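Local atomic coordinates of putative antibiotic biosynthesis monooxygenase (Bacteroides thetaiotaomicron, PDB entry 3KKF), a protein that is a putative oxidoreductase of the antibiotic biosynthesis monooxygenase family, binding calcium ions and probably acting as a dimer of alpha+beta subunits. Residues M6-R11 with E59-E64; A24-E29 with K77-G82; L43-E48 with V55-I60. All coordinates share one frame; numbering follows the deposited sequence.

Interaction 1: M6-R11 with E59-E64. With CA (calcium ion), chain C.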
loop_
_atom_site.group_PDB
_atom_site.type_symbol
_atom_site.label_atom_id
_atom_site.label_comp_id
_atom_site.label_asym_id
_atom_site.label_seq_id
_atom_site.Cartn_x
_atom_site.Cartn_y
_atom_site.Cartn_z
HETATM N N MSE A 6 -1.497 9.820 -9.627
HETATM C CA MSE A 6 -2.585 9.814 -8.642
HETATM C C MSE A 6 -2.396 8.588 -7.786
HETATM O O MSE A 6 -2.432 7.477 -8.305
HETATM C CB MSE A 6 -3.926 9.759 -9.322
HETATM C CG MSE A 6 -5.078 9.634 -8.369
HETATM SE SE MSE A 6 -6.787 9.522 -9.273
HETATM C CE MSE A 6 -7.731 8.603 -7.854
ATOM N N VAL A 7 -2.169 8.787 -6.502
ATOM C CA VAL A 7 -1.962 7.725 -5.537
ATOM C C VAL A 7 -3.116 7.747 -4.542
ATOM O O VAL A 7 -3.483 8.820 -4.004
ATOM C CB VAL A 7 -0.600 7.889 -4.808
ATOM C CG1 VAL A 7 -0.372 6.763 -3.802
ATOM C CG2 VAL A 7 0.553 7.945 -5.816
ATOM N N ARG A 8 -3.709 6.585 -4.314
ATOM C CA ARG A 8 -4.822 6.472 -3.415
ATOM C C ARG A 8 -4.812 5.128 -2.704
ATOM O O ARG A 8 -4.306 4.125 -3.236
ATOM C CB ARG A 8 -6.141 6.624 -4.204
ATOM C CG ARG A 8 -7.385 6.806 -3.333
ATOM C CD ARG A 8 -8.614 7.193 -4.166
ATOM N NE ARG A 8 -9.067 6.047 -4.945
ATOM C CZ ARG A 8 -10.134 6.074 -5.746
ATOM N NH1 ARG A 8 -10.857 7.178 -5.856
ATOM N NH2 ARG A 8 -10.488 4.979 -6.420
ATOM N N LEU A 9 -5.318 5.112 -1.484
ATOM C CA LEU A 9 -5.594 3.874 -0.775
ATOM C C LEU A 9 -7.086 3.706 -0.711
ATOM O O LEU A 9 -7.818 4.642 -0.316
ATOM C CB LEU A 9 -5.094 3.880 0.670
ATOM C CG LEU A 9 -3.626 4.033 0.891
ATOM C CD1 LEU A 9 -3.332 4.268 2.369
ATOM C CD2 LEU A 9 -2.902 2.783 0.403
ATOM N N SER A 10 -7.562 2.571 -1.153
ATOM C CA SER A 10 -8.967 2.184 -0.934
ATOM C C SER A 10 -8.988 1.187 0.205
ATOM O O SER A 10 -8.259 0.190 0.169
ATOM C CB SER A 10 -9.614 1.550 -2.149
ATOM O OG SER A 10 -9.832 2.433 -3.200
ATOM N N ARG A 11 -9.778 1.454 1.229
ATOM C CA ARG A 11 -9.953 0.521 2.364
ATOM C C ARG A 11 -11.381 0.037 2.275
ATOM O O ARG A 11 -12.312 0.851 2.257
ATOM C CB ARG A 11 -9.663 1.188 3.707
ATOM C CG ARG A 11 -8.188 1.422 3.975
ATOM C CD ARG A 11 -7.968 2.219 5.221
ATOM N NE ARG A 11 -8.713 1.711 6.363
ATOM C CZ ARG A 11 -8.179 1.039 7.380
ATOM N NH1 ARG A 11 -6.890 0.788 7.403
ATOM N NH2 ARG A 11 -8.948 0.627 8.383
ATOM N N GLU A 59 -3.442 2.014 -4.939
ATOM C CA GLU A 59 -3.780 2.375 -6.338
ATOM C C GLU A 59 -2.854 3.445 -6.827
ATOM O O GLU A 59 -2.731 4.481 -6.174
ATOM C CB GLU A 59 -5.191 2.965 -6.417
ATOM C CG GLU A 59 -6.304 2.184 -5.757
ATOM C CD GLU A 59 -7.585 3.050 -5.672
ATOM O OE1 GLU A 59 -8.264 3.256 -6.698
ATOM O OE2 GLU A 59 -7.891 3.540 -4.555
ATOM N N ILE A 60 -2.196 3.216 -7.970
ATOM C CA ILE A 60 -1.349 4.254 -8.568
ATOM C C ILE A 60 -1.756 4.352 -10.051
ATOM O O ILE A 60 -1.668 3.343 -10.795
ATOM C CB ILE A 60 0.166 3.982 -8.442
ATOM C CG1 ILE A 60 0.576 3.786 -6.979
ATOM C CG2 ILE A 60 0.936 5.116 -9.102
ATOM C CD1 ILE A 60 2.046 3.353 -6.769
ATOM N N TYR A 61 -2.253 5.527 -10.443
ATOM C CA TYR A 61 -2.630 5.814 -11.811
ATOM C C TYR A 61 -1.662 6.839 -12.368
ATOM O O TYR A 61 -1.146 7.690 -11.639
ATOM C CB TYR A 61 -4.071 6.368 -11.887
ATOM C CG TYR A 61 -5.092 5.483 -11.220
ATOM C CD1 TYR A 61 -5.675 4.442 -11.904
ATOM C CD2 TYR A 61 -5.437 5.651 -9.876
ATOM C CE1 TYR A 61 -6.599 3.588 -11.287
ATOM C CE2 TYR A 61 -6.347 4.837 -9.258
ATOM C CZ TYR A 61 -6.922 3.791 -9.959
ATOM O OH TYR A 61 -7.820 2.964 -9.355
ATOM N N ALA A 62 -1.399 6.784 -13.677
ATOM C CA ALA A 62 -0.458 7.731 -14.290
ATOM C C ALA A 62 -0.863 9.191 -14.083
ATOM O O ALA A 62 -0.004 10.064 -13.962
ATOM C CB ALA A 62 -0.321 7.442 -15.780
ATOM N N ASP A 63 -2.158 9.436 -14.060
ATOM C CA ASP A 63 -2.730 10.783 -13.877
ATOM C C ASP A 63 -4.239 10.625 -13.653
ATOM O O ASP A 63 -4.764 9.469 -13.706
ATOM C CB ASP A 63 -2.403 11.715 -15.069
ATOM C CG ASP A 63 -2.718 11.104 -16.416
ATOM O OD1 ASP A 63 -3.699 10.357 -16.553
ATOM O OD2 ASP A 63 -1.978 11.412 -17.390
ATOM N N GLU A 64 -4.958 11.723 -13.402
ATOM C CA GLU A 64 -6.392 11.638 -13.191
ATOM C C GLU A 64 -7.152 11.208 -14.451
ATOM O O GLU A 64 -8.188 10.576 -14.326
ATOM C CB GLU A 64 -6.952 12.908 -12.568
ATOM C CG GLU A 64 -6.405 13.124 -11.132
ATOM C CD GLU A 64 -6.978 14.309 -10.413
ATOM O OE1 GLU A 64 -7.904 14.949 -10.957
ATOM O OE2 GLU A 64 -6.505 14.592 -9.281
HETATM CA CA CA C . 2.273 10.506 -14.185
HETATM O O HOH W 1 1.566 10.900 -16.427
HETATM O O HOH W 2 3.138 8.528 -15.189
#

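Interaction 2: A24-E29 with K77-G82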
loop_
_atom_site.group_PDB
_atom_site.type_symbol
_atom_site.label_atom_id
_atom_site.label_comp_id
_atom_site.label_asym_id
_atom_site.label_seq_id
_atom_site.Cartn_x
_atom_site.Cartn_y
_atom_site.Cartn_z
ATOM N N ALA A 24 -13.074 -13.133 -6.213
ATOM C CA ALA A 24 -13.085 -13.555 -7.606
ATOM C C ALA A 24 -13.283 -12.357 -8.545
ATOM O O ALA A 24 -12.550 -12.212 -9.539
ATOM C CB ALA A 24 -14.164 -14.634 -7.843
ATOM N N TYR A 25 -14.266 -11.507 -8.237
ATOM C CA TYR A 25 -14.489 -10.327 -9.044
ATOM C C TYR A 25 -13.283 -9.380 -9.004
ATOM O O TYR A 25 -12.865 -8.850 -10.033
ATOM C CB TYR A 25 -15.726 -9.544 -8.584
ATOM C CG TYR A 25 -17.091 -10.013 -9.081
ATOM C CD1 TYR A 25 -17.529 -9.699 -10.343
ATOM C CD2 TYR A 25 -17.950 -10.696 -8.254
ATOM C CE1 TYR A 25 -18.797 -10.076 -10.783
ATOM C CE2 TYR A 25 -19.220 -11.081 -8.674
ATOM C CZ TYR A 25 -19.632 -10.763 -9.938
ATOM O OH TYR A 25 -20.890 -11.131 -10.366
ATOM N N LEU A 26 -12.755 -9.129 -7.813
ATOM C CA LEU A 26 -11.653 -8.191 -7.653
ATOM C C LEU A 26 -10.380 -8.635 -8.359
ATOM O O LEU A 26 -9.739 -7.850 -9.074
ATOM C CB LEU A 26 -11.365 -7.934 -6.170
ATOM C CG LEU A 26 -10.209 -6.957 -5.900
ATOM C CD1 LEU A 26 -10.471 -5.578 -6.472
ATOM C CD2 LEU A 26 -9.931 -6.840 -4.393
ATOM N N LYS A 27 -9.985 -9.901 -8.175
ATOM C CA LYS A 27 -8.764 -10.401 -8.786
ATOM C C LYS A 27 -8.839 -10.325 -10.295
ATOM O O LYS A 27 -7.901 -9.895 -10.955
ATOM C CB LYS A 27 -8.449 -11.833 -8.329
ATOM C CG LYS A 27 -7.081 -12.327 -8.803
ATOM C CD LYS A 27 -6.788 -13.798 -8.390
ATOM C CE LYS A 27 -5.438 -14.232 -8.875
ATOM N N GLU A 28 -9.966 -10.720 -10.857
ATOM C CA GLU A 28 -10.150 -10.634 -12.296
ATOM C C GLU A 28 -10.040 -9.190 -12.785
ATOM O O GLU A 28 -9.359 -8.903 -13.773
ATOM C CB GLU A 28 -11.520 -11.213 -12.698
ATOM C CG GLU A 28 -11.874 -11.035 -14.191
ATOM C CD GLU A 28 -13.205 -11.665 -14.518
ATOM O OE1 GLU A 28 -14.231 -11.218 -13.986
ATOM O OE2 GLU A 28 -13.212 -12.652 -15.303
ATOM N N GLU A 29 -10.697 -8.273 -12.090
ATOM C CA GLU A 29 -10.696 -6.897 -12.546
ATOM C C GLU A 29 -9.283 -6.270 -12.460
ATOM O O GLU A 29 -8.879 -5.532 -13.356
ATOM C CB GLU A 29 -11.759 -6.078 -11.815
ATOM C CG GLU A 29 -12.091 -4.730 -12.472
ATOM C CD GLU A 29 -11.217 -3.601 -12.050
ATOM O OE1 GLU A 29 -10.592 -3.649 -10.936
ATOM O OE2 GLU A 29 -11.188 -2.617 -12.799
ATOM N N LYS A 77 -16.676 -1.868 -14.578
ATOM C CA LYS A 77 -18.166 -1.921 -14.457
ATOM C C LYS A 77 -18.630 -3.276 -13.908
ATOM O O LYS A 77 -19.500 -3.356 -13.042
ATOM C CB LYS A 77 -18.821 -1.688 -15.856
ATOM C CG LYS A 77 -20.412 -1.704 -15.898
ATOM C CD LYS A 77 -20.943 -1.642 -17.370
ATOM C CE LYS A 77 -22.429 -1.294 -17.459
ATOM N NZ LYS A 77 -22.682 0.162 -17.202
ATOM N N LYS A 78 -18.069 -4.337 -14.468
ATOM C CA LYS A 78 -18.446 -5.700 -14.038
ATOM C C LYS A 78 -18.167 -5.850 -12.534
ATOM O O LYS A 78 -19.000 -6.355 -11.794
ATOM C CB LYS A 78 -17.650 -6.764 -14.811
ATOM C CG LYS A 78 -17.921 -8.197 -14.302
ATOM C CD LYS A 78 -17.191 -9.234 -15.046
ATOM C CE LYS A 78 -17.486 -10.609 -14.453
ATOM N NZ LYS A 78 -16.723 -11.705 -15.096
ATOM N N TYR A 79 -16.975 -5.432 -12.102
ATOM C CA TYR A 79 -16.600 -5.480 -10.695
ATOM C C TYR A 79 -17.492 -4.608 -9.813
ATOM O O TYR A 79 -17.992 -5.062 -8.780
ATOM C CB TYR A 79 -15.128 -5.044 -10.553
ATOM C CG TYR A 79 -14.711 -4.647 -9.168
ATOM C CD1 TYR A 79 -14.590 -5.573 -8.148
ATOM C CD2 TYR A 79 -14.375 -3.335 -8.882
ATOM C CE1 TYR A 79 -14.217 -5.188 -6.859
ATOM C CE2 TYR A 79 -13.974 -2.962 -7.609
ATOM C CZ TYR A 79 -13.908 -3.880 -6.602
ATOM O OH TYR A 79 -13.518 -3.513 -5.336
ATOM N N LYS A 80 -17.673 -3.343 -10.200
ATOM C CA LYS A 80 -18.449 -2.401 -9.390
ATOM C C LYS A 80 -19.914 -2.877 -9.237
ATOM O O LYS A 80 -20.461 -2.877 -8.132
ATOM C CB LYS A 80 -18.361 -0.973 -10.021
ATOM C CG LYS A 80 -18.967 0.163 -9.162
ATOM C CD LYS A 80 -18.124 0.461 -7.911
ATOM C CE LYS A 80 -18.703 1.658 -7.126
ATOM N NZ LYS A 80 -18.060 1.861 -5.801
ATOM N N GLU A 81 -20.530 -3.294 -10.332
ATOM C CA GLU A 81 -21.928 -3.805 -10.303
ATOM C C GLU A 81 -22.039 -5.171 -9.605
ATOM O O GLU A 81 -22.988 -5.418 -8.820
ATOM C CB GLU A 81 -22.495 -3.882 -11.726
ATOM C CG GLU A 81 -22.642 -2.514 -12.365
ATOM C CD GLU A 81 -23.257 -2.523 -13.778
ATOM O OE1 GLU A 81 -23.419 -3.605 -14.415
ATOM O OE2 GLU A 81 -23.570 -1.412 -14.253
ATOM N N GLY A 82 -21.097 -6.065 -9.887
ATOM C CA GLY A 82 -21.120 -7.381 -9.316
ATOM C C GLY A 82 -20.962 -7.405 -7.819
ATOM O O GLY A 82 -21.517 -8.258 -7.167
#

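Interaction 3: L43-E48 with V55-I60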
loop_
_atom_site.group_PDB
_atom_site.type_symbol
_atom_site.label_atom_id
_atom_site.label_comp_id
_atom_site.label_asym_id
_atom_site.label_seq_id
_atom_site.Cartn_x
_atom_site.Cartn_y
_atom_site.Cartn_z
ATOM N N LEU A 43 -2.449 -1.783 -8.979
ATOM C CA LEU A 43 -3.612 -1.980 -8.105
ATOM C C LEU A 43 -3.122 -3.138 -7.221
ATOM O O LEU A 43 -3.221 -4.320 -7.611
ATOM C CB LEU A 43 -4.890 -2.335 -8.848
ATOM C CG LEU A 43 -5.383 -1.261 -9.824
ATOM C CD1 LEU A 43 -6.482 -1.779 -10.773
ATOM C CD2 LEU A 43 -5.855 0.004 -9.063
ATOM N N TYR A 44 -2.518 -2.821 -6.080
ATOM C CA TYR A 44 -1.906 -3.806 -5.195
ATOM C C TYR A 44 -2.819 -4.030 -3.991
ATOM O O TYR A 44 -2.819 -3.246 -3.031
ATOM C CB TYR A 44 -0.489 -3.390 -4.769
ATOM C CG TYR A 44 0.289 -4.518 -4.119
ATOM C CD1 TYR A 44 1.071 -5.400 -4.884
ATOM C CD2 TYR A 44 0.230 -4.733 -2.757
ATOM C CE1 TYR A 44 1.782 -6.445 -4.279
ATOM C CE2 TYR A 44 0.935 -5.779 -2.162
ATOM C CZ TYR A 44 1.701 -6.609 -2.921
ATOM O OH TYR A 44 2.385 -7.609 -2.285
ATOM N N ALA A 45 -3.641 -5.090 -4.065
ATOM C CA ALA A 45 -4.614 -5.410 -3.031
ATOM C C ALA A 45 -4.054 -6.391 -2.029
ATOM O O ALA A 45 -3.371 -7.334 -2.402
ATOM C CB ALA A 45 -5.910 -5.984 -3.679
ATOM N N VAL A 46 -4.329 -6.139 -0.742
ATOM C CA VAL A 46 -3.962 -7.057 0.330
ATOM C C VAL A 46 -5.157 -7.240 1.267
ATOM O O VAL A 46 -6.003 -6.345 1.417
ATOM C CB VAL A 46 -2.751 -6.542 1.163
ATOM C CG1 VAL A 46 -1.549 -6.241 0.260
ATOM C CG2 VAL A 46 -3.120 -5.294 2.003
ATOM N N ALA A 47 -5.248 -8.444 1.852
ATOM C CA ALA A 47 -6.274 -8.768 2.845
ATOM C C ALA A 47 -5.603 -8.884 4.205
ATOM O O ALA A 47 -4.541 -9.475 4.323
ATOM C CB ALA A 47 -6.983 -10.074 2.488
ATOM N N GLU A 48 -6.206 -8.331 5.225
ATOM C CA GLU A 48 -5.646 -8.420 6.575
ATOM C C GLU A 48 -5.698 -9.887 7.032
ATOM O O GLU A 48 -6.753 -10.502 6.960
ATOM C CB GLU A 48 -6.401 -7.479 7.549
ATOM C CG GLU A 48 -6.360 -6.000 7.101
ATOM C CD GLU A 48 -6.917 -5.035 8.088
ATOM O OE1 GLU A 48 -7.095 -5.403 9.267
ATOM O OE2 GLU A 48 -7.181 -3.876 7.669
ATOM N N VAL A 55 -9.918 -5.426 3.203
ATOM C CA VAL A 55 -8.996 -5.343 2.096
ATOM C C VAL A 55 -8.524 -3.876 1.897
ATOM O O VAL A 55 -9.326 -2.928 1.960
ATOM C CB VAL A 55 -9.671 -5.878 0.795
ATOM C CG1 VAL A 55 -8.849 -5.539 -0.471
ATOM C CG2 VAL A 55 -9.947 -7.392 0.923
ATOM N N THR A 56 -7.225 -3.693 1.695
ATOM C CA THR A 56 -6.659 -2.394 1.361
ATOM C C THR A 56 -6.018 -2.507 -0.004
ATOM O O THR A 56 -5.290 -3.488 -0.273
ATOM C CB THR A 56 -5.622 -1.944 2.399
ATOM O OG1 THR A 56 -6.270 -1.643 3.617
ATOM C CG2 THR A 56 -4.879 -0.659 1.955
ATOM N N ILE A 57 -6.291 -1.543 -0.887
ATOM C CA ILE A 57 -5.681 -1.524 -2.192
ATOM C C ILE A 57 -4.839 -0.245 -2.354
ATOM O O ILE A 57 -5.354 0.868 -2.197
ATOM C CB ILE A 57 -6.737 -1.574 -3.355
ATOM C CG1 ILE A 57 -7.780 -2.675 -3.113
ATOM C CG2 ILE A 57 -6.036 -1.769 -4.719
ATOM C CD1 ILE A 57 -8.800 -2.778 -4.175
ATOM N N LEU A 58 -3.557 -0.420 -2.665
ATOM C CA LEU A 58 -2.703 0.696 -3.078
ATOM C C LEU A 58 -2.923 0.858 -4.577
ATOM O O LEU A 58 -2.684 -0.039 -5.373
ATOM C CB LEU A 58 -1.230 0.410 -2.798
ATOM C CG LEU A 58 -0.239 1.470 -3.328
ATOM C CD1 LEU A 58 -0.431 2.887 -2.742
ATOM C CD2 LEU A 58 1.194 0.994 -3.104
ATOM N N GLU A 59 -3.442 2.014 -4.939
ATOM C CA GLU A 59 -3.780 2.375 -6.338
ATOM C C GLU A 59 -2.854 3.445 -6.827
ATOM O O GLU A 59 -2.731 4.481 -6.174
ATOM C CB GLU A 59 -5.191 2.965 -6.417
ATOM C CG GLU A 59 -6.304 2.184 -5.757
ATOM C CD GLU A 59 -7.585 3.050 -5.672
ATOM O OE1 GLU A 59 -8.264 3.256 -6.698
ATOM O OE2 GLU A 59 -7.891 3.540 -4.555
ATOM N N ILE A 60 -2.196 3.216 -7.970
ATOM C CA ILE A 60 -1.349 4.254 -8.568
ATOM C C ILE A 60 -1.756 4.352 -10.051
ATOM O O ILE A 60 -1.668 3.343 -10.795
ATOM C CB ILE A 60 0.166 3.982 -8.442
ATOM C CG1 ILE A 60 0.576 3.786 -6.979
ATOM C CG2 ILE A 60 0.936 5.116 -9.102
ATOM C CD1 ILE A 60 2.046 3.353 -6.769
HETATM O O HOH W 3 -7.615 -3.411 5.038
#

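Interaction 1: M6-R11 with E59-E64
Glu59 OE2 is gripped twice, by Arg8 NE at 2.8 Å and by Ser10 OG at 2.6 Å. Both donors lie out of the carboxylate plane, the serine much the farther. Glu59 OE1 is held twice as well, accepting from Arg8 NH2 on its syn side at 2.8 Å and from Tyr61 OH on its anti side at 2.7 Å. Four bonds thus fix the rotation of a buried carboxylate and would be expected to favour its ionised form. Arg8 presents NE and NH2 side-on in a two-pronged salt bridge after bending at chi3 (72°); the NE bond is nearly straight (169°), although the two flat groups are turned 45° apart. Met6, modelled as selenomethionine, runs fully extended alongside Tyr61. Its SE stands 4.1 Å from Tyr61 CD2 in an oblique Met-aromatic contact, and its CE lies above one guanidinium face of Arg8.

The backbones form an antiparallel ladder, with Met6–Tyr61 and Arg8–Glu59 as hydrogen-bonded pairs flanking the non-hydrogen-bonded pair Val7–Ile60. Beyond the strand, Ala62 O binds calcium at 2.3 Å, in a site that also includes two waters, Gly1 O and the OD1 atoms of Asn4 and Asn5, while Asp63 N-caps the following helix through Ala66 N.

Strands 6-14 and 54-61 are the middle pair of the sheet, between 87-97 and 40-48. The Arg8–Glu59 face looks to the helices, where Tyr67 bonds Arg8 NH1 and meets Tyr61 edge-to-face; Val7 and Ile60, on the other face, pack on Tyr44 of the second subunit.

Interaction 2: A24-E29 with K77-G82
Tyr79 is the wedge between two antiparallel helical segments whose axes pass 9.3 Å apart. Its CG is anti to the backbone N (chi1 163°), which lays the ring alongside Leu26 so that CE1 rests 3.8 Å from Leu26 CD1. Leu26 also has CG anti to N, and at chi2 61° its branch turns onto the phenol. At the ring's root, Glu29 bends at chi2 (-87°) and crosses at about a right angle, its CG 3.6 Å from Tyr79 CB. Tyr25 differs, its CG anti to the carbonyl carbon and beside the backbone N: Gly82 CA sits beneath one face of its ring, 4.1 Å from the Tyr25 centroid, in a CH-pi contact. Outermost, fully extended Lys78 runs past Tyr25, its CE 3.9 Å from Tyr25 CE1, and crosses extended Glu28, where NZ donates to the syn side of Glu28 OE1 at 2.8 Å in a salt bridge.

Helices 19-36 and 74-83 thereby lie side by side over a four-stranded antiparallel sheet, as in the dimeric alpha/beta-barrel proteins. The hydroxyls of Tyr79 and Tyr22 share a hydrogen bond, and Leu26 also packs against Leu98 of the second subunit.

Interaction 3: L43-E48 with V55-I60
Two strands of a beta hairpin meet here over five residue pairs, and the relief differs on the two faces. On the face of Leu43, Ala45 and Ala47, the small methyls of the alanines make hollows that the larger side chains of 55-60 fill. Ala45 CB receives Ile57 CG1 at 3.8 Å, across a non-hydrogen-bonded pair whose CA atoms are only 4.1 Å apart. Val55 sets CG1 anti to its backbone N, bringing that methyl near Ala45 CB, while CG2 leans to Ala47 CB at 4.3 Å; one branched side chain thus straddles two alanines. Ile57 splits likewise, CG1 going to Ala45 and CG2 lying along the backbone of Tyr44 toward Leu43 CB. At the end of the row Leu43 crosses Glu59 obliquely, its CD2 4.0 Å from both CB and CG of Glu59, so that the methyl lies on the aliphatic stem below the carboxylate.

The reverse face carries Tyr44 against Leu58 and Val46 against Thr56. The side chains of Tyr44 and Leu58 come near each other at their CB atoms, 4.3 Å apart, and the ring leads away. Val46 puts CG2 in the crowded position between N and the carbonyl carbon, where it lies 3.6 Å from Thr56 O. Beside this pair a water links Glu48 OE2 with Thr56 OG1. Four backbone bonds lock the register; Tyr44 N to Leu58 O is the straightest (172°), whereas Leu58 N approaches Tyr44 O from above the carbonyl plane.

Strand 40-48 is outermost within the chain, but Val46, Ala47 and Glu48 pair antiparallel with a strand of the second subunit, consistent with a dimeric alpha/beta-barrel. Ile30 of helix 19-36 covers Leu43 and Ala45, and strand 6-14 flanks 54-61.

Interactions 1 and 3, with centres 11 Å apart, share Glu59 and Ile60 on strand 54-61, and a probable hydrogen bond joins Ile57 N to Ser10 O (2.8 Å). Interaction 2 forms the helical layer, its centre 14 Å from that of interaction 3, with Leu26 CD1 4.0 Å from Ile57 CD1; its nearest atoms stay about 7 Å from interaction 1. Acetate, near Glu29, Tyr61 and Leu43, and hexaethylene glycol, near Tyr79 and Ile57, probably come from the crystallisation liquor but may mark a pocket between sheet and helices, the active-site region in relatives. Of these contacts, interaction 1 reaches a calcium site, through Ala62; a second calcium is bound at Asp15 and Glu17.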